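Local coordinates for protein 4-hydroxybutyrate CoA-transferase (Porphyromonas gingivalis, PDB 3D3U) that probably transfers coenzyme A from an acyl-CoA to a carboxylic acid, such as between acetate and 4-hydroxybutyrate, at residues P150-P161 / K173-I184. Numbering follows the deposited sequence.
Sequences PVVVAEVNKQMP and KLTHIIEVDEPI
Val156 and Val180 sit where two parallel strands, 151-157 and 176-180, zip together. Val156 N donates to Ile178 O (3.0 Å), meeting that carbonyl from above its plane, and Val156 O receives Val180 N; the carbonyl of Val180 then takes Lys158 N in a nearly straight bond (172°). On the face shared with Ala154 and Ile177, the CG2 methyl of Val156 crosses to Ile177 CG2 at 3.4 Å, while Ala154 CB lies against Leu174 CG. The face of Val153 and Ile178 meets helix 14-21.

Beyond the strands, Ile184 turns its side chain back to 150-161, running CG1 past Gln159 O (3.9 Å) and Met160 CA, with Tyr278 of helix 275-281 also against it. Alongside, Asn157 holds CG anti to its own N (chi1 -163°), which carries the amide to the loop: ND2 donates in plane to Glu182 O (2.9 Å), and OD1 accepts Gln159 N (2.8 Å), closing an Asx turn. At the other end Thr175 OG1 takes Val152 N at 3.1 Å, replacing a backbone carbonyl.

Strand 176-180 is the edge of the six-stranded parallel sheet within this chain, and strand 151-157 continues the pairing to 119-125. Main-chain bonds thus fix the register, and one asparagine amide, bonded through both its polar atoms, ties the Asx turn that ends strand 151-157 to the loop that follows strand 176-180.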
ATOM      1  N   PRO A 150      -2.116 -22.054 -11.518  1.00 25.66           N
ATOM      2  CA  PRO A 150      -1.399 -23.053 -12.366  1.00 24.43           C
ATOM      3  C   PRO A 150      -0.668 -22.503 -13.589  1.00 23.53           C
ATOM      4  O   PRO A 150       0.055 -23.267 -14.204  1.00 25.61           O
ATOM      5  CB  PRO A 150      -2.509 -24.019 -12.842  1.00 22.89           C
ATOM      6  CG  PRO A 150      -3.819 -23.343 -12.623  1.00 23.95           C
ATOM      7  CD  PRO A 150      -3.589 -22.321 -11.540  1.00 26.29           C
ATOM      8  N   VAL A 151      -0.865 -21.251 -13.994  1.00 21.29           N
ATOM      9  CA  VAL A 151      -0.118 -20.725 -15.138  1.00 17.99           C
ATOM     10  C   VAL A 151       0.257 -19.355 -14.688  1.00 18.46           C
ATOM     11  O   VAL A 151      -0.636 -18.539 -14.287  1.00 19.48           O
ATOM     12  CB  VAL A 151      -1.041 -20.509 -16.332  1.00 17.33           C
ATOM     13  CG1 VAL A 151      -0.370 -19.694 -17.453  1.00 14.93           C
ATOM     14  CG2 VAL A 151      -1.546 -21.767 -16.837  1.00 13.48           C
ATOM     15  N   VAL A 152       1.538 -19.053 -14.776  1.00 16.17           N
ATOM     16  CA  VAL A 152       2.047 -17.756 -14.338  1.00 13.98           C
ATOM     17  C   VAL A 152       2.803 -17.032 -15.473  1.00 14.89           C
ATOM     18  O   VAL A 152       3.843 -17.504 -15.991  1.00 14.57           O
ATOM     19  CB  VAL A 152       3.030 -17.994 -13.168  1.00 12.99           C
ATOM     20  CG1 VAL A 152       3.576 -16.689 -12.630  1.00 12.19           C
ATOM     21  CG2 VAL A 152       2.352 -18.723 -12.161  1.00  9.30           C
ATOM     22  N   VAL A 153       2.323 -15.867 -15.861  1.00 15.48           N
ATOM     23  CA  VAL A 153       2.992 -15.178 -16.949  1.00 17.02           C
ATOM     24  C   VAL A 153       3.864 -14.036 -16.390  1.00 18.29           C
ATOM     25  O   VAL A 153       3.332 -13.078 -15.883  1.00 19.12           O
ATOM     26  CB  VAL A 153       1.955 -14.635 -17.867  1.00 16.72           C
ATOM     27  CG1 VAL A 153       2.615 -13.961 -19.045  1.00 18.64           C
ATOM     28  CG2 VAL A 153       1.014 -15.757 -18.338  1.00 18.16           C
ATOM     29  N   ALA A 154       5.182 -14.103 -16.464  1.00 18.91           N
ATOM     30  CA  ALA A 154       5.942 -13.073 -15.808  1.00 19.52           C
ATOM     31  C   ALA A 154       6.649 -12.209 -16.853  1.00 20.86           C
ATOM     32  O   ALA A 154       7.330 -12.780 -17.710  1.00 22.16           O
ATOM     33  CB  ALA A 154       6.942 -13.681 -14.974  1.00 19.46           C
ATOM     34  N   GLU A 155       6.542 -10.877 -16.789  1.00 19.73           N
ATOM     35  CA  GLU A 155       7.277 -10.082 -17.698  1.00 21.58           C
ATOM     36  C   GLU A 155       8.552  -9.924 -16.996  1.00 19.47           C
ATOM     37  O   GLU A 155       8.620  -9.425 -15.909  1.00 19.01           O
ATOM     38  CB  GLU A 155       6.660  -8.697 -17.843  1.00 22.03           C
ATOM     39  CG  GLU A 155       5.313  -8.590 -18.554  1.00 26.27           C
ATOM     40  CD  GLU A 155       4.688  -7.132 -18.562  1.00 30.22           C
ATOM     41  OE1 GLU A 155       3.453  -7.016 -18.947  1.00 42.45           O
ATOM     42  OE2 GLU A 155       5.365  -6.070 -18.244  1.00 37.34           O
ATOM     43  N   VAL A 156       9.620 -10.349 -17.610  1.00 21.02           N
ATOM     44  CA  VAL A 156      10.953 -10.191 -16.986  1.00 21.50           C
ATOM     45  C   VAL A 156      11.627  -8.816 -17.262  1.00 21.92           C
ATOM     46  O   VAL A 156      12.045  -8.501 -18.375  1.00 21.03           O
ATOM     47  CB  VAL A 156      11.850 -11.382 -17.302  1.00 21.55           C
ATOM     48  CG1 VAL A 156      13.289 -11.112 -16.782  1.00 22.51           C
ATOM     49  CG2 VAL A 156      11.211 -12.627 -16.691  1.00 16.93           C
ATOM     50  N   ASN A 157      11.686  -7.983 -16.241  1.00 22.59           N
ATOM     51  CA  ASN A 157      12.057  -6.672 -16.538  1.00 24.43           C
ATOM     52  C   ASN A 157      13.473  -6.357 -16.063  1.00 26.39           C
ATOM     53  O   ASN A 157      13.841  -6.480 -14.845  1.00 27.35           O
ATOM     54  CB  ASN A 157      11.024  -5.718 -16.038  1.00 24.46           C
ATOM     55  CG  ASN A 157      11.160  -4.363 -16.666  1.00 26.49           C
ATOM     56  OD1 ASN A 157      12.222  -4.034 -17.259  1.00 28.44           O
ATOM     57  ND2 ASN A 157      10.128  -3.526 -16.505  1.00 21.74           N
ATOM     58  N   LYS A 158      14.289  -6.023 -17.078  1.00 27.58           N
ATOM     59  CA  LYS A 158      15.693  -5.612 -16.872  1.00 28.93           C
ATOM     60  C   LYS A 158      15.774  -4.345 -16.011  1.00 28.37           C
ATOM     61  O   LYS A 158      16.757  -4.146 -15.333  1.00 27.48           O
ATOM     62  CB  LYS A 158      16.520  -5.546 -18.186  1.00 28.34           C
ATOM     63  CG  LYS A 158      17.021  -6.981 -18.535  1.00 30.85           C
ATOM     64  CD  LYS A 158      18.161  -7.167 -19.599  1.00 30.90           C
ATOM     65  CE  LYS A 158      18.353  -8.695 -20.009  1.00 31.70           C
ATOM     66  NZ  LYS A 158      17.025  -9.480 -19.919  1.00 35.55           N
ATOM     67  N   GLN A 159      14.692  -3.550 -15.994  1.00 28.17           N
ATOM     68  CA  GLN A 159      14.592  -2.376 -15.151  1.00 27.02           C
ATOM     69  C   GLN A 159      13.990  -2.650 -13.737  1.00 27.08           C
ATOM     70  O   GLN A 159      14.182  -1.815 -12.820  1.00 27.82           O
ATOM     71  CB  GLN A 159      13.728  -1.324 -15.845  1.00 27.34           C
ATOM     72  CG  GLN A 159      14.336   0.049 -15.995  1.00 27.80           C
ATOM     73  CD  GLN A 159      14.756   0.208 -17.403  1.00 33.22           C
ATOM     74  OE1 GLN A 159      14.545   1.262 -18.058  1.00 33.35           O
ATOM     75  NE2 GLN A 159      15.312  -0.895 -17.945  1.00 36.16           N
ATOM     76  N   MET A 160      13.235  -3.745 -13.542  1.00 25.88           N
ATOM     77  CA  MET A 160      12.586  -4.006 -12.210  1.00 25.34           C
ATOM     78  C   MET A 160      13.687  -4.226 -11.195  1.00 24.46           C
ATOM     79  O   MET A 160      14.514  -5.092 -11.426  1.00 26.22           O
ATOM     80  CB  MET A 160      11.682  -5.270 -12.221  1.00 24.93           C
ATOM     81  CG  MET A 160      11.043  -5.555 -10.854  1.00 24.68           C
ATOM     82  SD  MET A 160       9.930  -4.179 -10.260  1.00 23.44           S
ATOM     83  CE  MET A 160       8.575  -4.243 -11.362  1.00 19.19           C
ATOM     84  N   PRO A 161      13.735  -3.463 -10.109  1.00 23.35           N
ATOM     85  CA  PRO A 161      14.702  -3.680  -9.029  1.00 22.79           C
ATOM     86  C   PRO A 161      14.571  -5.012  -8.285  1.00 22.30           C
ATOM     87  O   PRO A 161      13.509  -5.607  -8.238  1.00 23.57           O
ATOM     88  CB  PRO A 161      14.367  -2.551  -8.030  1.00 21.47           C
ATOM     89  CG  PRO A 161      13.131  -2.094  -8.384  1.00 19.58           C
ATOM     90  CD  PRO A 161      12.892  -2.303  -9.815  1.00 23.05           C
ATOM     91  N   LYS A 173       8.927 -21.702 -11.951  1.00 23.99           N
ATOM     92  CA  LYS A 173       7.449 -21.574 -11.660  1.00 23.35           C
ATOM     93  C   LYS A 173       6.731 -20.672 -12.682  1.00 22.52           C
ATOM     94  O   LYS A 173       5.488 -20.423 -12.639  1.00 23.10           O
ATOM     95  CB  LYS A 173       7.181 -21.131 -10.173  1.00 22.36           C
ATOM     96  CG  LYS A 173       8.008 -21.944  -9.100  1.00 22.97           C
ATOM     97  CD  LYS A 173       7.806 -23.567  -9.200  1.00 20.95           C
ATOM     98  CE  LYS A 173       8.889 -24.367  -8.454  1.00 25.64           C
ATOM     99  NZ  LYS A 173       9.530 -23.867  -7.037  1.00 24.64           N
ATOM    100  N   LEU A 174       7.535 -20.186 -13.607  1.00 21.22           N
ATOM    101  CA  LEU A 174       7.068 -19.328 -14.671  1.00 20.49           C
ATOM    102  C   LEU A 174       6.775 -20.126 -15.930  1.00 21.14           C
ATOM    103  O   LEU A 174       7.590 -20.877 -16.377  1.00 21.36           O
ATOM    104  CB  LEU A 174       8.142 -18.271 -14.959  1.00 20.44           C
ATOM    105  CG  LEU A 174       8.229 -17.020 -14.055  1.00 16.86           C
ATOM    106  CD1 LEU A 174       7.939 -17.323 -12.674  1.00 12.70           C
ATOM    107  CD2 LEU A 174       9.592 -16.319 -14.166  1.00 17.70           C
ATOM    108  N   THR A 175       5.577 -19.992 -16.459  1.00 22.22           N
ATOM    109  CA  THR A 175       5.148 -20.736 -17.648  1.00 23.00           C
ATOM    110  C   THR A 175       5.576 -20.072 -18.932  1.00 23.14           C
ATOM    111  O   THR A 175       5.951 -20.759 -19.862  1.00 23.72           O
ATOM    112  CB  THR A 175       3.631 -20.745 -17.702  1.00 22.65           C
ATOM    113  OG1 THR A 175       3.147 -21.121 -16.429  1.00 25.26           O
ATOM    114  CG2 THR A 175       3.117 -21.814 -18.572  1.00 21.90           C
ATOM    115  N   HIS A 176       5.390 -18.752 -19.011  1.00 23.01           N
ATOM    116  CA  HIS A 176       5.754 -17.977 -20.169  1.00 23.07           C
ATOM    117  C   HIS A 176       6.526 -16.767 -19.644  1.00 22.90           C
ATOM    118  O   HIS A 176       6.129 -16.153 -18.615  1.00 24.29           O
ATOM    119  CB  HIS A 176       4.523 -17.539 -20.974  1.00 23.81           C
ATOM    120  CG  HIS A 176       3.536 -18.641 -21.260  1.00 27.13           C
ATOM    121  ND1 HIS A 176       2.442 -18.901 -20.447  1.00 29.55           N
ATOM    122  CD2 HIS A 176       3.458 -19.522 -22.289  1.00 30.13           C
ATOM    123  CE1 HIS A 176       1.758 -19.915 -20.943  1.00 30.17           C
ATOM    124  NE2 HIS A 176       2.344 -20.308 -22.066  1.00 30.24           N
ATOM    125  N   ILE A 177       7.651 -16.448 -20.296  1.00 20.90           N
ATOM    126  CA  ILE A 177       8.454 -15.329 -19.844  1.00 18.66           C
ATOM    127  C   ILE A 177       8.505 -14.389 -20.984  1.00 18.39           C
ATOM    128  O   ILE A 177       8.808 -14.791 -22.091  1.00 18.22           O
ATOM    129  CB  ILE A 177       9.906 -15.797 -19.525  1.00 19.00           C
ATOM    130  CG1 ILE A 177       9.937 -16.607 -18.266  1.00 11.91           C
ATOM    131  CG2 ILE A 177      10.934 -14.603 -19.397  1.00 18.55           C
ATOM    132  CD1 ILE A 177      11.138 -17.339 -18.283  1.00  9.72           C
ATOM    133  N   ILE A 178       8.264 -13.134 -20.703  1.00 17.81           N
ATOM    134  CA  ILE A 178       8.236 -12.133 -21.725  1.00 18.74           C
ATOM    135  C   ILE A 178       9.364 -11.199 -21.355  1.00 21.69           C
ATOM    136  O   ILE A 178       9.154 -10.247 -20.603  1.00 22.13           O
ATOM    137  CB  ILE A 178       6.936 -11.419 -21.643  1.00 16.83           C
ATOM    138  CG1 ILE A 178       5.850 -12.406 -21.971  1.00 17.27           C
ATOM    139  CG2 ILE A 178       6.843 -10.382 -22.652  1.00 14.64           C
ATOM    140  CD1 ILE A 178       4.493 -12.111 -21.345  1.00 14.06           C
ATOM    141  N   GLU A 179      10.583 -11.471 -21.840  1.00 24.72           N
ATOM    142  CA  GLU A 179      11.697 -10.579 -21.455  1.00 26.88           C
ATOM    143  C   GLU A 179      11.460  -9.188 -21.935  1.00 27.60           C
ATOM    144  O   GLU A 179      11.284  -8.990 -23.102  1.00 29.85           O
ATOM    145  CB  GLU A 179      13.114 -10.992 -21.871  1.00 25.33           C
ATOM    146  CG  GLU A 179      13.308 -12.054 -22.866  1.00 28.80           C
ATOM    147  CD  GLU A 179      14.583 -12.771 -22.485  1.00 35.59           C
ATOM    148  OE1 GLU A 179      15.023 -13.707 -23.188  1.00 38.57           O
ATOM    149  OE2 GLU A 179      15.163 -12.361 -21.457  1.00 34.98           O
ATOM    150  N   VAL A 180      11.446  -8.222 -21.029  1.00 27.94           N
ATOM    151  CA  VAL A 180      11.495  -6.888 -21.479  1.00 27.56           C
ATOM    152  C   VAL A 180      12.374  -5.978 -20.733  1.00 27.81           C
ATOM    153  O   VAL A 180      13.063  -6.339 -19.784  1.00 28.02           O
ATOM    154  CB  VAL A 180      10.101  -6.283 -21.651  1.00 28.96           C
ATOM    155  CG1 VAL A 180       9.532  -6.770 -23.060  1.00 30.60           C
ATOM    156  CG2 VAL A 180       9.153  -6.542 -20.460  1.00 23.93           C
ATOM    157  N   ASP A 181      12.376  -4.793 -21.285  1.00 28.30           N
ATOM    158  CA  ASP A 181      13.109  -3.684 -20.810  1.00 29.52           C
ATOM    159  C   ASP A 181      12.380  -2.305 -21.009  1.00 29.88           C
ATOM    160  O   ASP A 181      11.981  -1.907 -22.151  1.00 31.11           O
ATOM    161  CB  ASP A 181      14.474  -3.688 -21.426  1.00 29.39           C
ATOM    162  CG  ASP A 181      15.327  -2.693 -20.768  1.00 32.09           C
ATOM    163  OD1 ASP A 181      14.736  -1.890 -20.008  1.00 34.95           O
ATOM    164  OD2 ASP A 181      16.553  -2.611 -20.912  1.00 35.01           O
ATOM    165  N   GLU A 182      12.130  -1.645 -19.876  1.00 28.51           N
ATOM    166  CA  GLU A 182      11.151  -0.563 -19.796  1.00 29.19           C
ATOM    167  C   GLU A 182      11.075  -0.054 -18.338  1.00 27.43           C
ATOM    168  O   GLU A 182      10.941  -0.846 -17.408  1.00 27.31           O
ATOM    169  CB  GLU A 182       9.772  -0.942 -20.409  1.00 28.20           C
ATOM    170  CG  GLU A 182       9.555  -0.495 -21.872  1.00 33.60           C
ATOM    171  CD  GLU A 182       8.228   0.371 -22.160  1.00 41.70           C
ATOM    172  OE1 GLU A 182       7.071   0.147 -21.563  1.00 40.51           O
ATOM    173  OE2 GLU A 182       8.319   1.305 -23.067  1.00 47.22           O
ATOM    174  N   PRO A 183      11.169   1.273 -18.160  1.00 26.93           N
ATOM    175  CA  PRO A 183      11.321   1.902 -16.830  1.00 26.06           C
ATOM    176  C   PRO A 183      10.054   1.774 -15.966  1.00 26.46           C
ATOM    177  O   PRO A 183       8.923   1.890 -16.440  1.00 27.59           O
ATOM    178  CB  PRO A 183      11.539   3.367 -17.169  1.00 26.28           C
ATOM    179  CG  PRO A 183      10.814   3.578 -18.498  1.00 25.49           C
ATOM    180  CD  PRO A 183      11.055   2.289 -19.239  1.00 26.25           C
ATOM    181  N   ILE A 184      10.227   1.529 -14.682  1.00 25.25           N
ATOM    182  CA  ILE A 184       9.139   1.180 -13.848  1.00 21.69           C
ATOM    183  C   ILE A 184       8.319   2.424 -13.640  1.00 21.73           C
ATOM    184  O   ILE A 184       8.813   3.355 -13.129  1.00 21.82           O
ATOM    185  CB  ILE A 184       9.801   0.648 -12.622  1.00 20.69           C
ATOM    186  CG1 ILE A 184      10.395  -0.715 -12.996  1.00 17.79           C
ATOM    187  CG2 ILE A 184       8.856   0.660 -11.418  1.00 21.71           C
ATOM    188  CD1 ILE A 184       9.439  -1.897 -12.880  1.00  8.23           C
TER